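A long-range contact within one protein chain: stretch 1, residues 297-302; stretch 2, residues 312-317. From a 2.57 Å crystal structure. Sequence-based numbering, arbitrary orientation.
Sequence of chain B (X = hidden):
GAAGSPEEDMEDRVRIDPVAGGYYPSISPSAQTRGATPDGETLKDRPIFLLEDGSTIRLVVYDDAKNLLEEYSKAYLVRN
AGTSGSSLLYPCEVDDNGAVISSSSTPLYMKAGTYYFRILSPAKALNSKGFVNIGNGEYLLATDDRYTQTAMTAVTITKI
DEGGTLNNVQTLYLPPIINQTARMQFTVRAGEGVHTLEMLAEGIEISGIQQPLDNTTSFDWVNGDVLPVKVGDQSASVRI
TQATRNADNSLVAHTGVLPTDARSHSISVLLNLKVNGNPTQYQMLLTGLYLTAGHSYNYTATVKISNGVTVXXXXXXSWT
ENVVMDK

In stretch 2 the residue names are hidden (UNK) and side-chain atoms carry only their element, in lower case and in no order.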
ATOM      1  N   TYR B 297      -0.624   1.015  13.007  1.00 46.12           N
ATOM      2  CA  TYR B 297      -0.620   1.137  11.563  1.00 45.33           C
ATOM      3  C   TYR B 297       0.537   2.072  11.283  1.00 50.15           C
ATOM      4  O   TYR B 297       0.415   3.289  11.431  1.00 50.01           O
ATOM      5  CB  TYR B 297      -2.020   1.601  11.055  1.00 45.60           C
ATOM      6  CG  TYR B 297      -3.096   0.622  11.485  1.00 44.70           C
ATOM      7  CD1 TYR B 297      -3.703   0.729  12.738  1.00 44.28           C
ATOM      8  CD2 TYR B 297      -3.401  -0.490  10.710  1.00 46.41           C
ATOM      9  CE1 TYR B 297      -4.603  -0.227  13.192  1.00 42.09           C
ATOM     10  CE2 TYR B 297      -4.322  -1.440  11.144  1.00 48.79           C
ATOM     11  CZ  TYR B 297      -4.885  -1.328  12.407  1.00 57.84           C
ATOM     12  OH  TYR B 297      -5.801  -2.265  12.831  1.00 65.83           O
ATOM     13  N   ASN B 298       1.721   1.459  11.126  1.00 47.08           N
ATOM     14  CA  ASN B 298       3.023   2.094  10.919  1.00 45.54           C
ATOM     15  C   ASN B 298       3.345   2.325   9.464  1.00 47.77           C
ATOM     16  O   ASN B 298       3.181   1.441   8.660  1.00 48.46           O
ATOM     17  CB  ASN B 298       4.101   1.210  11.511  1.00 42.31           C
ATOM     18  CG  ASN B 298       3.798   0.832  12.920  1.00 55.53           C
ATOM     19  OD1 ASN B 298       3.306   1.655  13.697  1.00 49.95           O
ATOM     20  ND2 ASN B 298       4.050  -0.427  13.270  1.00 49.60           N
ATOM     21  N   TYR B 299       3.802   3.512   9.145  1.00 44.03           N
ATOM     22  CA  TYR B 299       4.204   3.945   7.816  1.00 44.46           C
ATOM     23  C   TYR B 299       5.623   4.485   7.899  1.00 48.21           C
ATOM     24  O   TYR B 299       6.012   4.987   8.955  1.00 46.67           O
ATOM     25  CB  TYR B 299       3.243   5.010   7.289  1.00 45.87           C
ATOM     26  CG  TYR B 299       1.872   4.460   6.961  1.00 48.70           C
ATOM     27  CD1 TYR B 299       0.905   4.292   7.955  1.00 48.74           C
ATOM     28  CD2 TYR B 299       1.523   4.141   5.648  1.00 50.45           C
ATOM     29  CE1 TYR B 299      -0.355   3.774   7.655  1.00 47.40           C
ATOM     30  CE2 TYR B 299       0.260   3.656   5.335  1.00 51.24           C
ATOM     31  CZ  TYR B 299      -0.660   3.433   6.346  1.00 57.58           C
ATOM     32  OH  TYR B 299      -1.873   2.885   6.024  1.00 61.31           O
ATOM     33  N   THR B 300       6.426   4.289   6.826  1.00 45.54           N
ATOM     34  CA  THR B 300       7.804   4.792   6.733  1.00 44.83           C
ATOM     35  C   THR B 300       7.872   5.573   5.429  1.00 48.61           C
ATOM     36  O   THR B 300       7.646   5.022   4.347  1.00 49.71           O
ATOM     37  CB  THR B 300       8.844   3.686   6.913  1.00 45.13           C
ATOM     38  OG1 THR B 300       8.476   2.954   8.081  1.00 58.99           O
ATOM     39  CG2 THR B 300      10.203   4.219   7.180  1.00 34.35           C
ATOM     40  N   ALA B 301       8.025   6.890   5.554  1.00 41.64           N
ATOM     41  CA  ALA B 301       8.059   7.751   4.393  1.00 40.52           C
ATOM     42  C   ALA B 301       9.475   8.372   4.232  1.00 44.83           C
ATOM     43  O   ALA B 301      10.154   8.582   5.232  1.00 43.71           O
ATOM     44  CB  ALA B 301       6.982   8.824   4.520  1.00 39.87           C
ATOM     45  N   THR B 302       9.929   8.626   2.988  1.00 41.19           N
ATOM     46  CA  THR B 302      11.224   9.252   2.750  1.00 41.50           C
ATOM     47  C   THR B 302      11.034  10.475   1.889  1.00 47.96           C
ATOM     48  O   THR B 302      10.415  10.378   0.844  1.00 49.73           O
ATOM     49  CB  THR B 302      12.196   8.260   2.101  1.00 46.79           C
ATOM     50  OG1 THR B 302      12.315   7.114   2.932  1.00 48.69           O
ATOM     51  CG2 THR B 302      13.558   8.856   1.852  1.00 38.64           C
ATOM     52  N   UNK B 312       7.810  12.638  -1.746  1.00 49.00           N
ATOM     53  CA  UNK B 312       7.626  11.769  -0.627  1.00 45.72           C
ATOM     54  C   UNK B 312       7.332  10.393  -1.179  1.00 51.53           C
ATOM     55  O   UNK B 312       6.443  10.243  -2.015  1.00 53.14           O
ATOM     56  c   UNK B 312       6.516  12.248   0.312  1.00 44.18           C
ATOM     57  c   UNK B 312       5.081  11.397   2.161  1.00 46.28           C
ATOM     58  c   UNK B 312       6.458  11.478   1.621  1.00 46.47           C
ATOM     59  c   UNK B 312       7.390  12.054   2.633  1.00 45.96           C
ATOM     60  N   UNK B 313       8.130   9.412  -0.779  1.00 48.34           N
ATOM     61  CA  UNK B 313       7.943   8.006  -1.115  1.00 49.51           C
ATOM     62  C   UNK B 313       7.566   7.278   0.152  1.00 53.79           C
ATOM     63  O   UNK B 313       8.215   7.488   1.176  1.00 53.50           O
ATOM     64  o   UNK B 313      10.204   7.220  -0.716  1.00 54.59           O
ATOM     65  c   UNK B 313       9.212   7.341  -1.727  1.00 53.88           C
ATOM     66  c   UNK B 313       9.763   8.061  -2.929  1.00 53.12           C
ATOM     67  N   UNK B 314       6.597   6.385   0.098  1.00 50.84           N
ATOM     68  CA  UNK B 314       6.337   5.632   1.298  1.00 50.35           C
ATOM     69  C   UNK B 314       6.138   4.166   1.009  1.00 54.94           C
ATOM     70  O   UNK B 314       5.985   3.744  -0.124  1.00 55.14           O
ATOM     71  c   UNK B 314       1.830   6.212   0.549  1.00 56.03           C
ATOM     72  n   UNK B 314       1.747   5.139   1.401  1.00 53.11           N
ATOM     73  c   UNK B 314       3.826   5.958   1.639  1.00 49.63           C
ATOM     74  c   UNK B 314       2.951   4.991   2.045  1.00 52.51           C
ATOM     75  c   UNK B 314       3.126   6.767   0.697  1.00 50.74           C
ATOM     76  c   UNK B 314       5.196   6.201   2.156  1.00 47.77           C
ATOM     77  c   UNK B 314       1.258   7.860  -1.081  1.00 56.96           C
ATOM     78  c   UNK B 314       0.876   6.753  -0.343  1.00 56.70           C
ATOM     79  c   UNK B 314       2.535   8.436  -0.937  1.00 55.55           C
ATOM     80  c   UNK B 314       3.480   7.893  -0.075  1.00 52.55           C
ATOM     81  N   UNK B 315       6.259   3.400   2.071  1.00 51.31           N
ATOM     82  CA  UNK B 315       6.094   1.979   2.149  1.00 51.09           C
ATOM     83  C   UNK B 315       5.403   1.636   3.463  1.00 50.60           C
ATOM     84  O   UNK B 315       5.499   2.363   4.474  1.00 47.25           O
ATOM     85  o   UNK B 315      10.148   1.000   1.291  1.00104.14           O
ATOM     86  c   UNK B 315       7.433   1.263   2.000  1.00 54.03           C
ATOM     87  n   UNK B 315      10.925   1.734   3.277  1.00105.95           N
ATOM     88  c   UNK B 315       9.934   1.453   2.435  1.00109.53           C
ATOM     89  c   UNK B 315       8.536   1.758   2.940  1.00 80.13           C
ATOM     90  N   UNK B 316       4.667   0.547   3.420  1.00 46.28           N
ATOM     91  CA  UNK B 316       3.954   0.017   4.550  1.00 45.07           C
ATOM     92  C   UNK B 316       3.501  -1.388   4.197  1.00 51.68           C
ATOM     93  O   UNK B 316       3.250  -1.682   3.022  1.00 53.15           O
ATOM     94  n   UNK B 316       0.465   0.309   4.780  1.00 53.00           N
ATOM     95  c   UNK B 316       2.780   0.934   4.939  1.00 50.74           C
ATOM     96  o   UNK B 316       1.521   0.932   2.907  1.00 55.48           O
ATOM     97  c   UNK B 316       1.530   0.751   4.123  1.00 64.29           C
ATOM     98  N   UNK B 317       3.431  -2.263   5.210  1.00 49.56           N
ATOM     99  CA  UNK B 317       2.979  -3.639   5.038  1.00 51.03           C
ATOM    100  C   UNK B 317       1.462  -3.649   5.132  1.00 54.56           C
ATOM    101  O   UNK B 317       0.904  -2.936   5.958  1.00 51.07           O
ATOM    102  c   UNK B 317       4.681  -6.853   6.078  1.00 59.63           C
ATOM    103  n   UNK B 317       5.503  -6.912   4.869  1.00 77.43           N
ATOM    104  n   UNK B 317       6.222  -7.867   2.902  1.00 90.39           N
ATOM    105  c   UNK B 317       3.628  -4.570   6.087  1.00 49.69           C
ATOM    106  n   UNK B 317       4.663  -8.946   4.183  1.00 89.03           N
ATOM    107  c   UNK B 317       3.420  -6.065   5.833  1.00 53.12           C
ATOM    108  c   UNK B 317       5.459  -7.903   3.984  1.00 97.61           C
TER
HETATM  109  O   HOH W   1       0.732   0.084   7.549  1.00 48.34           O

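Position 312 carries four carbons and no heteroatom, forked at the second. One tip of the fork lies 3.8 Å from CB of Ala301, an apolar contact, although the CA-to-CB bond points sideways. A four-carbon chain forked there is leucine, Leu312. Its backbone joins in as well, with CA 3.4 Å from O of Thr302 in a CA-H...O contact.

At position 313 a single carbon carries one oxygen and one carbon, and the oxygen sits 3.6 Å from CB of Thr302. Branching at CB into a hydroxyl and a methyl gives threonine, Thr313, in the p rotamer. It faces Thr302 in a hydrogen-bonded pair: N of Thr302 donates to O of Thr313 at 2.7 Å, and N of Thr313 returns a bond to O of Thr302 at 3.0 Å.

Position 314 has one carbon leading to fused five- and six-membered rings, with eight carbons and one nitrogen in the ring system. Its CB is 4.0 Å from CB of Ala301. This is tryptophan, Trp314, and its CD1 approaches CD2 of Tyr299 at 4.0 Å, near the plane of the tyrosine ring and at its edge. Opposite the small Ala301, the two CA atoms come within 4.1 Å, the tightest pairing in the register.

Position 315 shows three carbons in a row, the third bearing one oxygen and one nitrogen. The second carbon lies 4.4 Å from CB of Thr300. The chain length and terminal amide make it glutamine, Gln315. N of Thr300 donates to O of Gln315 at 3.2 Å, and N of Gln315 to O of Thr300 at 3.1 Å.

Position 316 has two carbons, the second with one oxygen and one nitrogen; that second carbon is 3.4 Å from CE2 of Tyr299. The shorter amide is asparagine, Asn316, whose CB points toward the other strand and lies 3.8 Å from O of Asn298.

Position 317 runs through three carbons and a nitrogen to a carbon bearing two more nitrogens: a guanidinium, hence arginine, Arg317. Its end leads away from stretch 1, but a water donates to O of Asn298 at 3.0 Å and, weakly, to O of Arg317 at 3.4 Å.

The rule is antiparallel alternation. Paired backbone hydrogen bonds fix the register at Thr300 with Gln315 and Thr302 with Thr313, whose side chains share a partly exposed face. Between them, Ala301 and Trp314 turn to the other face, where both are buried and Leu312 and Tyr299 extend the apolar packing.

Stretch 2 (312-317) LTWQNR
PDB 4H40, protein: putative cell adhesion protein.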